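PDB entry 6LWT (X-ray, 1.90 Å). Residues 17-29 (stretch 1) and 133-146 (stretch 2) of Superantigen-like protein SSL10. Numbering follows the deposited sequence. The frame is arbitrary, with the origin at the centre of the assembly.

Stretch 1 17-29: ALYRYYTGKTMEM
Stretch 2 (133-146) LKELDYKLRKHLIE

This is a mixed contact that combines aromatic and aliphatic packing around Y22 with a buried tyrosine-aspartate hydrogen bond, with a salt bridge towards one end. Residues 133-146 form one continuous helix. Stretch 1 begins in a helix, and a turn leads into the strand 26-29. The helix axes approach to 10.3 Å, with their N-to-C directions 114° apart. CA of Y22 lies 6.0 Å from CA of K142. The contact buries 675 Å², both sides summed.

Y22 (chi1 m, chi2 -71°) is central and buried. Its OH donates to OD2 of D137 (2.7 Å), while OD1 of D137 (chi1 t) accepts from NE of R141 (2.8 Å) in a salt bridge. CD of R141 (chi1 m) sits over one face of the Y22 ring, 3.5 Å from its centroid. CB of Y22 packs against CD1 of I145 (3.6 Å).

Y138 (chi1 t, chi2 -82°) reaches the turn. CD2 of Y138 lies 3.5 Å from CD1 of Y22; the rings are oblique, planes at 45°. Y138 OH gives a weak hydrogen bond to O of Y21 (3.4 Å), and CG2 of T26 lies 3.3 Å from Y138 CZ.

Extended K139 (m, t, t, t) bridges NZ to OE1 of E28 (2.7 Å) and to OE2 of E135 (3.1 Å). Its charge suits the two nearby carboxylates. Water 1 O donates to Y21 OH (2.7 Å) and accepts from K134 NZ (2.9 Å).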

ATOM      1  N   ALA A  17       2.487  -9.091 -14.556  1.00 25.68           N
ATOM      2  CA  ALA A  17       2.434  -9.500 -13.159  1.00 27.31           C
ATOM      3  C   ALA A  17       2.092  -8.311 -12.247  1.00 25.07           C
ATOM      4  O   ALA A  17       1.322  -8.456 -11.308  1.00 25.08           O
ATOM      5  CB  ALA A  17       3.753 -10.119 -12.733  1.00 28.55           C
ATOM      6  N   LEU A  18       2.643  -7.141 -12.547  1.00 25.03           N
ATOM      7  CA  LEU A  18       2.316  -5.926 -11.781  1.00 23.64           C
ATOM      8  C   LEU A  18       0.870  -5.505 -11.968  1.00 24.82           C
ATOM      9  O   LEU A  18       0.194  -5.167 -10.999  1.00 24.80           O
ATOM     10  CB  LEU A  18       3.288  -4.785 -12.122  1.00 23.33           C
ATOM     11  CG  LEU A  18       4.734  -5.005 -11.650  1.00 23.39           C
ATOM     12  CD1 LEU A  18       5.718  -4.071 -12.340  1.00 23.21           C
ATOM     13  CD2 LEU A  18       4.826  -4.847 -10.138  1.00 24.77           C
ATOM     14  N   TYR A  19       0.382  -5.576 -13.213  1.00 25.41           N
ATOM     15  CA  TYR A  19      -1.003  -5.261 -13.510  1.00 24.91           C
ATOM     16  C   TYR A  19      -1.958  -6.143 -12.704  1.00 25.64           C
ATOM     17  O   TYR A  19      -2.919  -5.665 -12.086  1.00 25.85           O
ATOM     18  CB  TYR A  19      -1.267  -5.418 -15.023  1.00 26.58           C
ATOM     19  CG  TYR A  19      -2.724  -5.297 -15.352  1.00 26.87           C
ATOM     20  CD1 TYR A  19      -3.377  -4.083 -15.208  1.00 27.83           C
ATOM     21  CD2 TYR A  19      -3.455  -6.394 -15.790  1.00 29.84           C
ATOM     22  CE1 TYR A  19      -4.725  -3.961 -15.472  1.00 29.93           C
ATOM     23  CE2 TYR A  19      -4.813  -6.291 -16.064  1.00 31.45           C
ATOM     24  CZ  TYR A  19      -5.447  -5.070 -15.901  1.00 31.69           C
ATOM     25  OH  TYR A  19      -6.791  -4.934 -16.175  1.00 32.10           O
ATOM     26  N   ARG A  20      -1.683  -7.443 -12.716  1.00 26.29           N
ATOM     27  CA  ARG A  20      -2.518  -8.389 -11.998  1.00 27.75           C
ATOM     28  C   ARG A  20      -2.444  -8.155 -10.483  1.00 24.73           C
ATOM     29  O   ARG A  20      -3.480  -8.119  -9.833  1.00 24.01           O
ATOM     30  CB  ARG A  20      -2.180  -9.850 -12.376  1.00 31.85           C
ATOM     31  CG  ARG A  20      -2.493 -10.247 -13.829  1.00 35.47           C
ATOM     32  CD  ARG A  20      -3.866  -9.797 -14.357  1.00 39.85           C
ATOM     33  NE  ARG A  20      -5.016 -10.330 -13.610  1.00 43.53           N
ATOM     34  CZ  ARG A  20      -5.591 -11.527 -13.802  1.00 46.85           C
ATOM     35  NH1 ARG A  20      -5.153 -12.384 -14.726  1.00 46.97           N
ATOM     36  NH2 ARG A  20      -6.626 -11.879 -13.047  1.00 50.59           N
ATOM     37  N   TYR A  21      -1.241  -7.958  -9.944  1.00 23.96           N
ATOM     38  CA  TYR A  21      -1.097  -7.778  -8.496  1.00 22.62           C
ATOM     39  C   TYR A  21      -1.846  -6.560  -7.988  1.00 22.14           C
ATOM     40  O   TYR A  21      -2.591  -6.636  -7.011  1.00 21.70           O
ATOM     41  CB  TYR A  21       0.370  -7.690  -8.095  1.00 22.22           C
ATOM     42  CG  TYR A  21       0.558  -7.551  -6.604  1.00 21.87           C
ATOM     43  CD1 TYR A  21       0.442  -8.658  -5.756  1.00 22.10           C
ATOM     44  CD2 TYR A  21       0.808  -6.302  -6.022  1.00 21.31           C
ATOM     45  CE1 TYR A  21       0.598  -8.525  -4.377  1.00 22.54           C
ATOM     46  CE2 TYR A  21       0.956  -6.163  -4.648  1.00 20.37           C
ATOM     47  CZ  TYR A  21       0.884  -7.275  -3.831  1.00 22.08           C
ATOM     48  OH  TYR A  21       1.043  -7.131  -2.467  1.00 20.01           O
ATOM     49  N   TYR A  22      -1.659  -5.440  -8.685  1.00 22.59           N
ATOM     50  CA  TYR A  22      -2.208  -4.154  -8.274  1.00 21.25           C
ATOM     51  C   TYR A  22      -3.654  -3.907  -8.709  1.00 23.53           C
ATOM     52  O   TYR A  22      -4.203  -2.850  -8.413  1.00 23.84           O
ATOM     53  CB  TYR A  22      -1.254  -3.019  -8.709  1.00 21.62           C
ATOM     54  CG  TYR A  22      -0.028  -2.910  -7.827  1.00 19.86           C
ATOM     55  CD1 TYR A  22      -0.150  -2.436  -6.518  1.00 19.55           C
ATOM     56  CD2 TYR A  22       1.250  -3.282  -8.281  1.00 18.69           C
ATOM     57  CE1 TYR A  22       0.944  -2.344  -5.686  1.00 18.48           C
ATOM     58  CE2 TYR A  22       2.364  -3.203  -7.449  1.00 18.43           C
ATOM     59  CZ  TYR A  22       2.200  -2.721  -6.148  1.00 19.04           C
ATOM     60  OH  TYR A  22       3.275  -2.593  -5.310  1.00 17.37           O
ATOM     61  N   THR A  23      -4.289  -4.886  -9.368  1.00 24.76           N
ATOM     62  CA  THR A  23      -5.751  -4.885  -9.567  1.00 26.99           C
ATOM     63  C   THR A  23      -6.398  -6.140  -8.939  1.00 29.78           C
ATOM     64  O   THR A  23      -7.498  -6.527  -9.326  1.00 31.37           O
ATOM     65  CB  THR A  23      -6.112  -4.828 -11.067  1.00 26.28           C
ATOM     66  OG1 THR A  23      -5.490  -5.920 -11.754  1.00 26.50           O
ATOM     67  CG2 THR A  23      -5.619  -3.531 -11.678  1.00 26.63           C
ATOM     68  N   GLY A  24      -5.720  -6.759  -7.968  1.00 31.22           N
ATOM     69  CA  GLY A  24      -6.179  -8.023  -7.354  1.00 31.41           C
ATOM     70  C   GLY A  24      -7.169  -7.817  -6.220  1.00 31.20           C
ATOM     71  O   GLY A  24      -7.776  -6.746  -6.086  1.00 29.64           O
ATOM     72  N   LYS A  25      -7.359  -8.863  -5.416  1.00 32.08           N
ATOM     73  CA  LYS A  25      -8.298  -8.822  -4.292  1.00 33.55           C
ATOM     74  C   LYS A  25      -7.707  -8.022  -3.149  1.00 29.53           C
ATOM     75  O   LYS A  25      -6.577  -8.310  -2.715  1.00 26.04           O
ATOM     76  CB  LYS A  25      -8.599 -10.230  -3.753  1.00 38.44           C
ATOM     77  CG  LYS A  25      -9.259 -11.190  -4.732  1.00 43.92           C
ATOM     78  CD  LYS A  25     -10.011 -12.309  -3.998  1.00 49.01           C
ATOM     79  CE  LYS A  25     -11.457 -11.945  -3.652  1.00 52.01           C
ATOM     80  NZ  LYS A  25     -12.454 -12.525  -4.601  1.00 53.61           N
ATOM     81  N   THR A  26      -8.474  -7.048  -2.662  1.00 27.85           N
ATOM     82  CA  THR A  26      -8.119  -6.276  -1.471  1.00 28.73           C
ATOM     83  C   THR A  26      -9.334  -6.082  -0.591  1.00 30.81           C
ATOM     84  O   THR A  26     -10.457  -6.059  -1.081  1.00 31.39           O
ATOM     85  CB  THR A  26      -7.571  -4.866  -1.805  1.00 30.60           C
ATOM     86  OG1 THR A  26      -8.606  -4.042  -2.364  1.00 33.08           O
ATOM     87  CG2 THR A  26      -6.434  -4.949  -2.768  1.00 30.26           C
ATOM     88  N   MET A  27      -9.114  -5.921   0.706  1.00 30.76           N
ATOM     89  CA  MET A  27     -10.189  -5.597   1.641  1.00 31.53           C
ATOM     90  C   MET A  27      -9.636  -4.703   2.721  1.00 30.61           C
ATOM     91  O   MET A  27      -8.521  -4.937   3.201  1.00 24.30           O
ATOM     92  CB  MET A  27     -10.741  -6.860   2.323  1.00 37.08           C
ATOM     93  CG  MET A  27     -11.292  -7.936   1.406  1.00 41.01           C
ATOM     94  SD  MET A  27     -12.317  -9.119   2.316  1.00 49.16           S
ATOM     95  CE  MET A  27     -11.035 -10.083   3.101  1.00 47.91           C
ATOM     96  N   GLU A  28     -10.403  -3.677   3.092  1.00 29.73           N
ATOM     97  CA  GLU A  28     -10.105  -2.870   4.269  1.00 32.48           C
ATOM     98  C   GLU A  28     -10.928  -3.419   5.408  1.00 33.79           C
ATOM     99  O   GLU A  28     -12.160  -3.461   5.331  1.00 32.46           O
ATOM    100  CB  GLU A  28     -10.460  -1.412   4.045  1.00 35.58           C
ATOM    101  CG  GLU A  28      -9.678  -0.784   2.919  1.00 37.96           C
ATOM    102  CD  GLU A  28      -9.817   0.721   2.871  1.00 41.22           C
ATOM    103  OE1 GLU A  28     -10.087   1.247   1.771  1.00 40.65           O
ATOM    104  OE2 GLU A  28      -9.642   1.372   3.927  1.00 48.19           O
ATOM    105  N   MET A  29     -10.250  -3.867   6.456  1.00 33.67           N
ATOM    106  CA  MET A  29     -10.917  -4.493   7.590  1.00 34.51           C
ATOM    107  C   MET A  29     -10.596  -3.688   8.820  1.00 34.64           C
ATOM    108  O   MET A  29      -9.428  -3.525   9.197  1.00 31.17           O
ATOM    109  CB  MET A  29     -10.478  -5.933   7.744  1.00 37.06           C
ATOM    110  CG  MET A  29     -10.888  -6.806   6.565  1.00 39.44           C
ATOM    111  SD  MET A  29     -10.055  -8.389   6.578  1.00 43.48           S
ATOM    112  CE  MET A  29      -8.409  -7.898   6.170  1.00 41.00           C
ATOM    113  N   LEU A 133       2.499   2.409   4.387  1.00 17.02           N
ATOM    114  CA  LEU A 133       3.095   2.526   3.053  1.00 17.06           C
ATOM    115  C   LEU A 133       2.530   1.499   2.086  1.00 16.26           C
ATOM    116  O   LEU A 133       2.346   1.805   0.910  1.00 16.15           O
ATOM    117  CB  LEU A 133       4.624   2.476   3.109  1.00 17.42           C
ATOM    118  CG  LEU A 133       5.340   2.634   1.755  1.00 17.51           C
ATOM    119  CD1 LEU A 133       5.115   4.001   1.120  1.00 17.82           C
ATOM    120  CD2 LEU A 133       6.825   2.389   1.910  1.00 17.86           C
ATOM    121  N   LYS A 134       2.213   0.298   2.577  1.00 16.85           N
ATOM    122  CA  LYS A 134       1.544  -0.719   1.776  1.00 16.93           C
ATOM    123  C   LYS A 134       0.243  -0.228   1.125  1.00 17.46           C
ATOM    124  O   LYS A 134       0.037  -0.393  -0.084  1.00 16.34           O
ATOM    125  CB  LYS A 134       1.222  -1.919   2.665  1.00 17.29           C
ATOM    126  CG  LYS A 134       0.501  -3.026   1.946  1.00 18.20           C
ATOM    127  CD  LYS A 134      -0.126  -4.001   2.934  1.00 17.86           C
ATOM    128  CE  LYS A 134      -0.680  -5.200   2.211  1.00 18.56           C
ATOM    129  NZ  LYS A 134       0.367  -5.964   1.496  1.00 19.36           N
ATOM    130  N   GLU A 135      -0.642   0.341   1.944  1.00 16.86           N
ATOM    131  CA  GLU A 135      -1.953   0.789   1.464  1.00 17.31           C
ATOM    132  C   GLU A 135      -1.815   1.989   0.534  1.00 17.44           C
ATOM    133  O   GLU A 135      -2.505   2.074  -0.487  1.00 16.57           O
ATOM    134  CB  GLU A 135      -2.863   1.147   2.650  1.00 18.92           C
ATOM    135  CG  GLU A 135      -4.265   1.542   2.217  1.00 19.90           C
ATOM    136  CD  GLU A 135      -5.231   1.825   3.360  1.00 23.49           C
ATOM    137  OE1 GLU A 135      -5.003   1.386   4.507  1.00 22.17           O
ATOM    138  OE2 GLU A 135      -6.256   2.480   3.088  1.00 25.75           O
ATOM    139  N   LEU A 136      -0.915   2.904   0.881  1.00 17.11           N
ATOM    140  CA  LEU A 136      -0.689   4.087   0.061  1.00 18.53           C
ATOM    141  C   LEU A 136      -0.101   3.691  -1.294  1.00 18.33           C
ATOM    142  O   LEU A 136      -0.599   4.106  -2.336  1.00 17.21           O
ATOM    143  CB  LEU A 136       0.200   5.095   0.787  1.00 20.71           C
ATOM    144  CG  LEU A 136       0.314   6.479   0.129  1.00 22.20           C
ATOM    145  CD1 LEU A 136      -1.035   7.069  -0.263  1.00 23.62           C
ATOM    146  CD2 LEU A 136       1.055   7.398   1.077  1.00 24.61           C
ATOM    147  N   ASP A 137       0.904   2.824  -1.267  1.00 17.48           N
ATOM    148  CA  ASP A 137       1.488   2.277  -2.492  1.00 17.83           C
ATOM    149  C   ASP A 137       0.420   1.640  -3.375  1.00 16.59           C
ATOM    150  O   ASP A 137       0.280   1.998  -4.552  1.00 15.26           O
ATOM    151  CB  ASP A 137       2.571   1.255  -2.149  1.00 17.07           C
ATOM    152  CG  ASP A 137       3.081   0.498  -3.359  1.00 18.64           C
ATOM    153  OD1 ASP A 137       3.784   1.099  -4.211  1.00 21.12           O
ATOM    154  OD2 ASP A 137       2.793  -0.722  -3.456  1.00 17.89           O
ATOM    155  N   TYR A 138      -0.328   0.715  -2.798  1.00 17.19           N
ATOM    156  CA  TYR A 138      -1.350  -0.012  -3.547  1.00 18.18           C
ATOM    157  C   TYR A 138      -2.404   0.904  -4.158  1.00 18.07           C
ATOM    158  O   TYR A 138      -2.701   0.803  -5.351  1.00 17.65           O
ATOM    159  CB  TYR A 138      -2.035  -1.062  -2.679  1.00 19.30           C
ATOM    160  CG  TYR A 138      -2.870  -2.022  -3.497  1.00 22.14           C
ATOM    161  CD1 TYR A 138      -4.168  -1.690  -3.903  1.00 23.12           C
ATOM    162  CD2 TYR A 138      -2.357  -3.254  -3.883  1.00 23.98           C
ATOM    163  CE1 TYR A 138      -4.919  -2.566  -4.666  1.00 26.64           C
ATOM    164  CE2 TYR A 138      -3.103  -4.136  -4.648  1.00 24.27           C
ATOM    165  CZ  TYR A 138      -4.372  -3.794  -5.025  1.00 25.65           C
ATOM    166  OH  TYR A 138      -5.098  -4.684  -5.780  1.00 28.29           O
ATOM    167  N   LYS A 139      -2.981   1.772  -3.340  1.00 17.48           N
ATOM    168  CA  LYS A 139      -4.053   2.619  -3.816  1.00 19.47           C
ATOM    169  C   LYS A 139      -3.562   3.658  -4.831  1.00 19.32           C
ATOM    170  O   LYS A 139      -4.292   3.977  -5.763  1.00 17.02           O
ATOM    171  CB  LYS A 139      -4.766   3.305  -2.671  1.00 21.25           C
ATOM    172  CG  LYS A 139      -5.631   2.347  -1.886  1.00 22.51           C
ATOM    173  CD  LYS A 139      -6.369   3.080  -0.793  1.00 25.18           C
ATOM    174  CE  LYS A 139      -7.451   2.190  -0.221  1.00 27.94           C
ATOM    175  NZ  LYS A 139      -8.226   2.930   0.800  1.00 30.17           N
ATOM    176  N   LEU A 140      -2.350   4.180  -4.637  1.00 18.68           N
ATOM    177  CA  LEU A 140      -1.756   5.071  -5.635  1.00 18.79           C
ATOM    178  C   LEU A 140      -1.566   4.339  -6.979  1.00 19.36           C
ATOM    179  O   LEU A 140      -1.904   4.890  -8.037  1.00 17.90           O
ATOM    180  CB  LEU A 140      -0.442   5.676  -5.146  1.00 18.86           C
ATOM    181  CG  LEU A 140      -0.594   6.828  -4.141  1.00 19.06           C
ATOM    182  CD1 LEU A 140       0.739   7.173  -3.487  1.00 19.43           C
ATOM    183  CD2 LEU A 140      -1.200   8.045  -4.838  1.00 19.98           C
ATOM    184  N   ARG A 141      -1.073   3.102  -6.951  1.00 17.86           N
ATOM    185  CA  ARG A 141      -0.897   2.380  -8.206  1.00 18.32           C
ATOM    186  C   ARG A 141      -2.210   2.053  -8.881  1.00 19.25           C
ATOM    187  O   ARG A 141      -2.326   2.215 -10.103  1.00 19.14           O
ATOM    188  CB  ARG A 141      -0.037   1.132  -8.050  1.00 18.42           C
ATOM    189  CG  ARG A 141       1.357   1.488  -7.583  1.00 18.25           C
ATOM    190  CD  ARG A 141       2.339   0.369  -7.841  1.00 18.36           C
ATOM    191  NE  ARG A 141       3.468   0.383  -6.887  1.00 18.24           N
ATOM    192  CZ  ARG A 141       4.657  -0.172  -7.111  1.00 18.23           C
ATOM    193  NH1 ARG A 141       5.570  -0.142  -6.151  1.00 18.44           N
ATOM    194  NH2 ARG A 141       4.940  -0.780  -8.270  1.00 18.36           N
ATOM    195  N   LYS A 142      -3.201   1.639  -8.106  1.00 20.08           N
ATOM    196  CA  LYS A 142      -4.533   1.376  -8.665  1.00 23.27           C
ATOM    197  C   LYS A 142      -5.130   2.614  -9.322  1.00 21.43           C
ATOM    198  O   LYS A 142      -5.704   2.528 -10.426  1.00 21.99           O
ATOM    199  CB  LYS A 142      -5.483   0.838  -7.602  1.00 26.78           C
ATOM    200  CG  LYS A 142      -6.777   0.264  -8.178  1.00 32.10           C
ATOM    201  CD  LYS A 142      -7.649  -0.326  -7.077  1.00 36.84           C
ATOM    202  CE  LYS A 142      -8.382   0.770  -6.319  1.00 41.58           C
ATOM    203  NZ  LYS A 142      -9.460   0.240  -5.433  1.00 46.17           N
ATOM    204  N   HIS A 143      -4.980   3.757  -8.653  1.00 20.99           N
ATOM    205  CA  HIS A 143      -5.334   5.067  -9.229  1.00 20.52           C
ATOM    206  C   HIS A 143      -4.649   5.325 -10.571  1.00 19.07           C
ATOM    207  O   HIS A 143      -5.314   5.714 -11.542  1.00 18.45           O
ATOM    208  CB  HIS A 143      -5.022   6.185  -8.219  1.00 21.72           C
ATOM    209  CG  HIS A 143      -5.400   7.558  -8.687  1.00 23.62           C
ATOM    210  ND1 HIS A 143      -4.473   8.457  -9.168  1.00 25.69           N
ATOM    211  CD2 HIS A 143      -6.601   8.181  -8.757  1.00 24.75           C
ATOM    212  CE1 HIS A 143      -5.082   9.573  -9.516  1.00 24.73           C
ATOM    213  NE2 HIS A 143      -6.375   9.438  -9.273  1.00 27.80           N
ATOM    214  N   LEU A 144      -3.344   5.064 -10.652  1.00 19.08           N
ATOM    215  CA  LEU A 144      -2.601   5.297 -11.877  1.00 18.64           C
ATOM    216  C   LEU A 144      -2.960   4.279 -12.953  1.00 19.68           C
ATOM    217  O   LEU A 144      -2.945   4.612 -14.138  1.00 19.61           O
ATOM    218  CB  LEU A 144      -1.105   5.270 -11.624  1.00 19.01           C
ATOM    219  CG  LEU A 144      -0.541   6.319 -10.654  1.00 17.98           C
ATOM    220  CD1 LEU A 144       0.914   5.994 -10.395  1.00 17.78           C
ATOM    221  CD2 LEU A 144      -0.701   7.730 -11.181  1.00 17.25           C
ATOM    222  N   ILE A 145      -3.284   3.053 -12.545  1.00 19.91           N
ATOM    223  CA  ILE A 145      -3.740   2.017 -13.493  1.00 21.27           C
ATOM    224  C   ILE A 145      -5.065   2.447 -14.119  1.00 21.64           C
ATOM    225  O   ILE A 145      -5.193   2.484 -15.351  1.00 20.54           O
ATOM    226  CB  ILE A 145      -3.899   0.631 -12.810  1.00 21.16           C
ATOM    227  CG1 ILE A 145      -2.522   0.051 -12.463  1.00 22.10           C
ATOM    228  CG2 ILE A 145      -4.648  -0.336 -13.739  1.00 22.42           C
ATOM    229  CD1 ILE A 145      -2.537  -1.030 -11.406  1.00 21.43           C
ATOM    230  N   GLU A 146      -6.024   2.784 -13.262  1.00 23.12           N
ATOM    231  CA  GLU A 146      -7.362   3.154 -13.694  1.00 26.48           C
ATOM    232  C   GLU A 146      -7.406   4.471 -14.459  1.00 27.20           C
ATOM    233  O   GLU A 146      -8.125   4.572 -15.445  1.00 25.83           O
ATOM    234  CB  GLU A 146      -8.335   3.225 -12.512  1.00 29.15           C
ATOM    235  CG  GLU A 146      -8.582   1.871 -11.871  1.00 32.36           C
ATOM    236  CD  GLU A 146      -9.401   1.942 -10.594  1.00 35.30           C
ATOM    237  OE1 GLU A 146      -9.892   3.032 -10.223  1.00 40.80           O
ATOM    238  OE2 GLU A 146      -9.572   0.882  -9.967  1.00 38.36           O
TER
HETATM  239  O   HOH W   1       0.459  -4.829  -1.149  1.00 21.76           O